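Local coordinates for protein VP2 (Primate bocaparvovirus 1, PDB 7L0Y) that self-assembles, 60 copies in all of its size variants, into the T=1 icosahedral capsid of human bocavirus 1, at residues Tyr30-Asn35 / Glu455-Val460. Residues are numbered along the deposited sequence; the frame is centred on the assembly and turned at random.
Sequences YVVTKN and EIVWEV
Val31 and Thr33 face Trp458 and Ile456 across two antiparallel strands of the parvovirus jelly roll. In the usual naming, these probably belong to its BIDG sheet. Val31 and Trp458 form a hydrogen-bonded pair, with Val31 N 2.9 Å from Trp458 O and a return bond from Trp458 N to Val31 O. Thr33 and Ile456 repeat the pattern, with 3.0 Å from Thr33 N to Ile456 O.

A side-chain bond joins the two pairs. Trp458 NE1 donates to Thr33 OG1 at 3.1 Å, and OG1 lies in the indole plane. The Thr33 chi1 of 56°, with OG1 between the backbone N and carbonyl carbon, puts the hydroxyl at the indole edge where NE1 points. Thr33 CG2 sits beside NE1. Ile456 CG2 covers one indole face near its rim. Phe83 meets the ring, Tyr79 and Pro100 touch the Trp458 side chain, and His82 packs on Thr33 and Ile456. This side of the sheet therefore faces the interior of the fold.

Tyr30, Val32, Lys34, Glu455, Val457 and Glu459 occupy the other side. Tyr30 CD1 rests 3.7 Å from Val457 CG1, and Val32 CG2 meets Val457 CG2. The stems of Lys34 and Glu455 run side by side, but Lys34 NZ bonds to Gly23 O. Strand 446-462 also pairs with strand 95-118, where Arg99 makes a salt bridge with Glu459. At the Tyr30 end, Val460 CG1 lies 4.0 Å from Val31 CG2.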
loop_
_atom_site.group_PDB
_atom_site.type_symbol
_atom_site.label_atom_id
_atom_site.label_comp_id
_atom_site.label_asym_id
_atom_site.label_seq_id
_atom_site.Cartn_x
_atom_site.Cartn_y
_atom_site.Cartn_z
ATOM N N TYR A 30 69.702 -23.034 -45.702
ATOM C CA TYR A 30 70.722 -22.171 -45.134
ATOM C C TYR A 30 71.988 -22.941 -44.824
ATOM O O TYR A 30 71.957 -24.120 -44.475
ATOM C CB TYR A 30 70.255 -21.485 -43.856
ATOM C CG TYR A 30 69.089 -20.571 -44.072
ATOM C CD1 TYR A 30 69.270 -19.313 -44.617
ATOM C CD2 TYR A 30 67.811 -20.954 -43.711
ATOM C CE1 TYR A 30 68.210 -18.472 -44.821
ATOM C CE2 TYR A 30 66.746 -20.119 -43.907
ATOM C CZ TYR A 30 66.949 -18.877 -44.461
ATOM O OH TYR A 30 65.881 -18.038 -44.655
ATOM N N VAL A 31 73.103 -22.245 -44.964
ATOM C CA VAL A 31 74.390 -22.686 -44.460
ATOM C C VAL A 31 74.952 -21.549 -43.632
ATOM O O VAL A 31 74.977 -20.402 -44.083
ATOM C CB VAL A 31 75.355 -23.078 -45.593
ATOM C CG1 VAL A 31 76.721 -23.389 -45.039
ATOM C CG2 VAL A 31 74.820 -24.274 -46.335
ATOM N N VAL A 32 75.361 -21.853 -42.411
ATOM C CA VAL A 32 75.980 -20.875 -41.534
ATOM C C VAL A 32 77.444 -21.239 -41.396
ATOM O O VAL A 32 77.771 -22.369 -41.036
ATOM C CB VAL A 32 75.296 -20.824 -40.160
ATOM C CG1 VAL A 32 76.034 -19.875 -39.259
ATOM C CG2 VAL A 32 73.868 -20.396 -40.315
ATOM N N THR A 33 78.320 -20.295 -41.703
ATOM C CA THR A 33 79.747 -20.467 -41.498
ATOM C C THR A 33 80.188 -19.563 -40.362
ATOM O O THR A 33 79.754 -18.415 -40.272
ATOM C CB THR A 33 80.541 -20.166 -42.773
ATOM O OG1 THR A 33 80.244 -18.846 -43.237
ATOM C CG2 THR A 33 80.224 -21.173 -43.860
ATOM N N LYS A 34 81.030 -20.094 -39.485
ATOM C CA LYS A 34 81.590 -19.356 -38.367
ATOM C C LYS A 34 83.098 -19.487 -38.423
ATOM O O LYS A 34 83.618 -20.592 -38.570
ATOM C CB LYS A 34 81.074 -19.888 -37.037
ATOM C CG LYS A 34 79.605 -19.710 -36.835
ATOM C CD LYS A 34 79.189 -20.228 -35.484
ATOM C CE LYS A 34 79.447 -21.714 -35.346
ATOM N NZ LYS A 34 78.644 -22.536 -36.296
ATOM N N ASN A 35 83.795 -18.370 -38.315
ATOM C CA ASN A 35 85.244 -18.360 -38.384
ATOM C C ASN A 35 85.797 -17.362 -37.390
ATOM O O ASN A 35 85.318 -16.236 -37.312
ATOM C CB ASN A 35 85.734 -17.995 -39.781
ATOM C CG ASN A 35 85.606 -19.121 -40.755
ATOM O OD1 ASN A 35 86.444 -20.009 -40.789
ATOM N ND2 ASN A 35 84.551 -19.102 -41.553
ATOM N N GLU A 455 80.792 -14.359 -39.123
ATOM C CA GLU A 455 79.716 -15.330 -39.212
ATOM C C GLU A 455 78.782 -14.933 -40.340
ATOM O O GLU A 455 78.178 -13.861 -40.298
ATOM C CB GLU A 455 78.972 -15.423 -37.888
ATOM C CG GLU A 455 77.884 -16.454 -37.856
ATOM C CD GLU A 455 77.289 -16.591 -36.480
ATOM O OE1 GLU A 455 77.774 -15.899 -35.564
ATOM O OE2 GLU A 455 76.331 -17.373 -36.310
ATOM N N ILE A 456 78.661 -15.793 -41.342
ATOM C CA ILE A 456 77.839 -15.513 -42.510
ATOM C C ILE A 456 76.723 -16.537 -42.575
ATOM O O ILE A 456 76.970 -17.738 -42.444
ATOM C CB ILE A 456 78.649 -15.529 -43.815
ATOM C CG1 ILE A 456 79.694 -14.427 -43.810
ATOM C CG2 ILE A 456 77.747 -15.313 -44.997
ATOM C CD1 ILE A 456 80.573 -14.465 -44.998
ATOM N N VAL A 457 75.502 -16.065 -42.766
ATOM C CA VAL A 457 74.389 -16.926 -43.127
ATOM C C VAL A 457 74.309 -16.957 -44.644
ATOM O O VAL A 457 74.245 -15.914 -45.295
ATOM C CB VAL A 457 73.075 -16.434 -42.512
ATOM C CG1 VAL A 457 71.936 -17.307 -42.966
ATOM C CG2 VAL A 457 73.175 -16.445 -41.010
ATOM N N TRP A 458 74.343 -18.150 -45.209
ATOM C CA TRP A 458 74.298 -18.334 -46.648
ATOM C C TRP A 458 72.925 -18.861 -47.018
ATOM O O TRP A 458 72.512 -19.912 -46.526
ATOM C CB TRP A 458 75.381 -19.307 -47.095
ATOM C CG TRP A 458 76.753 -18.819 -46.850
ATOM C CD1 TRP A 458 77.478 -18.974 -45.718
ATOM C CD2 TRP A 458 77.595 -18.137 -47.775
ATOM N NE1 TRP A 458 78.708 -18.405 -45.865
ATOM C CE2 TRP A 458 78.807 -17.888 -47.126
ATOM C CE3 TRP A 458 77.438 -17.713 -49.090
ATOM C CZ2 TRP A 458 79.852 -17.228 -47.740
ATOM C CZ3 TRP A 458 78.470 -17.066 -49.694
ATOM C CH2 TRP A 458 79.663 -16.824 -49.024
ATOM N N GLU A 459 72.215 -18.135 -47.866
ATOM C CA GLU A 459 70.986 -18.665 -48.432
ATOM C C GLU A 459 71.348 -19.639 -49.540
ATOM O O GLU A 459 72.080 -19.294 -50.466
ATOM C CB GLU A 459 70.102 -17.544 -48.961
ATOM C CG GLU A 459 68.761 -18.019 -49.443
ATOM C CD GLU A 459 67.894 -16.888 -49.943
ATOM O OE1 GLU A 459 68.350 -15.728 -49.903
ATOM O OE2 GLU A 459 66.761 -17.156 -50.393
ATOM N N VAL A 460 70.852 -20.860 -49.440
ATOM C CA VAL A 460 71.327 -21.929 -50.300
ATOM C C VAL A 460 70.117 -22.699 -50.800
ATOM O O VAL A 460 69.043 -22.660 -50.198
ATOM C CB VAL A 460 72.321 -22.834 -49.536
ATOM C CG1 VAL A 460 71.600 -23.824 -48.642
ATOM C CG2 VAL A 460 73.322 -23.456 -50.457
#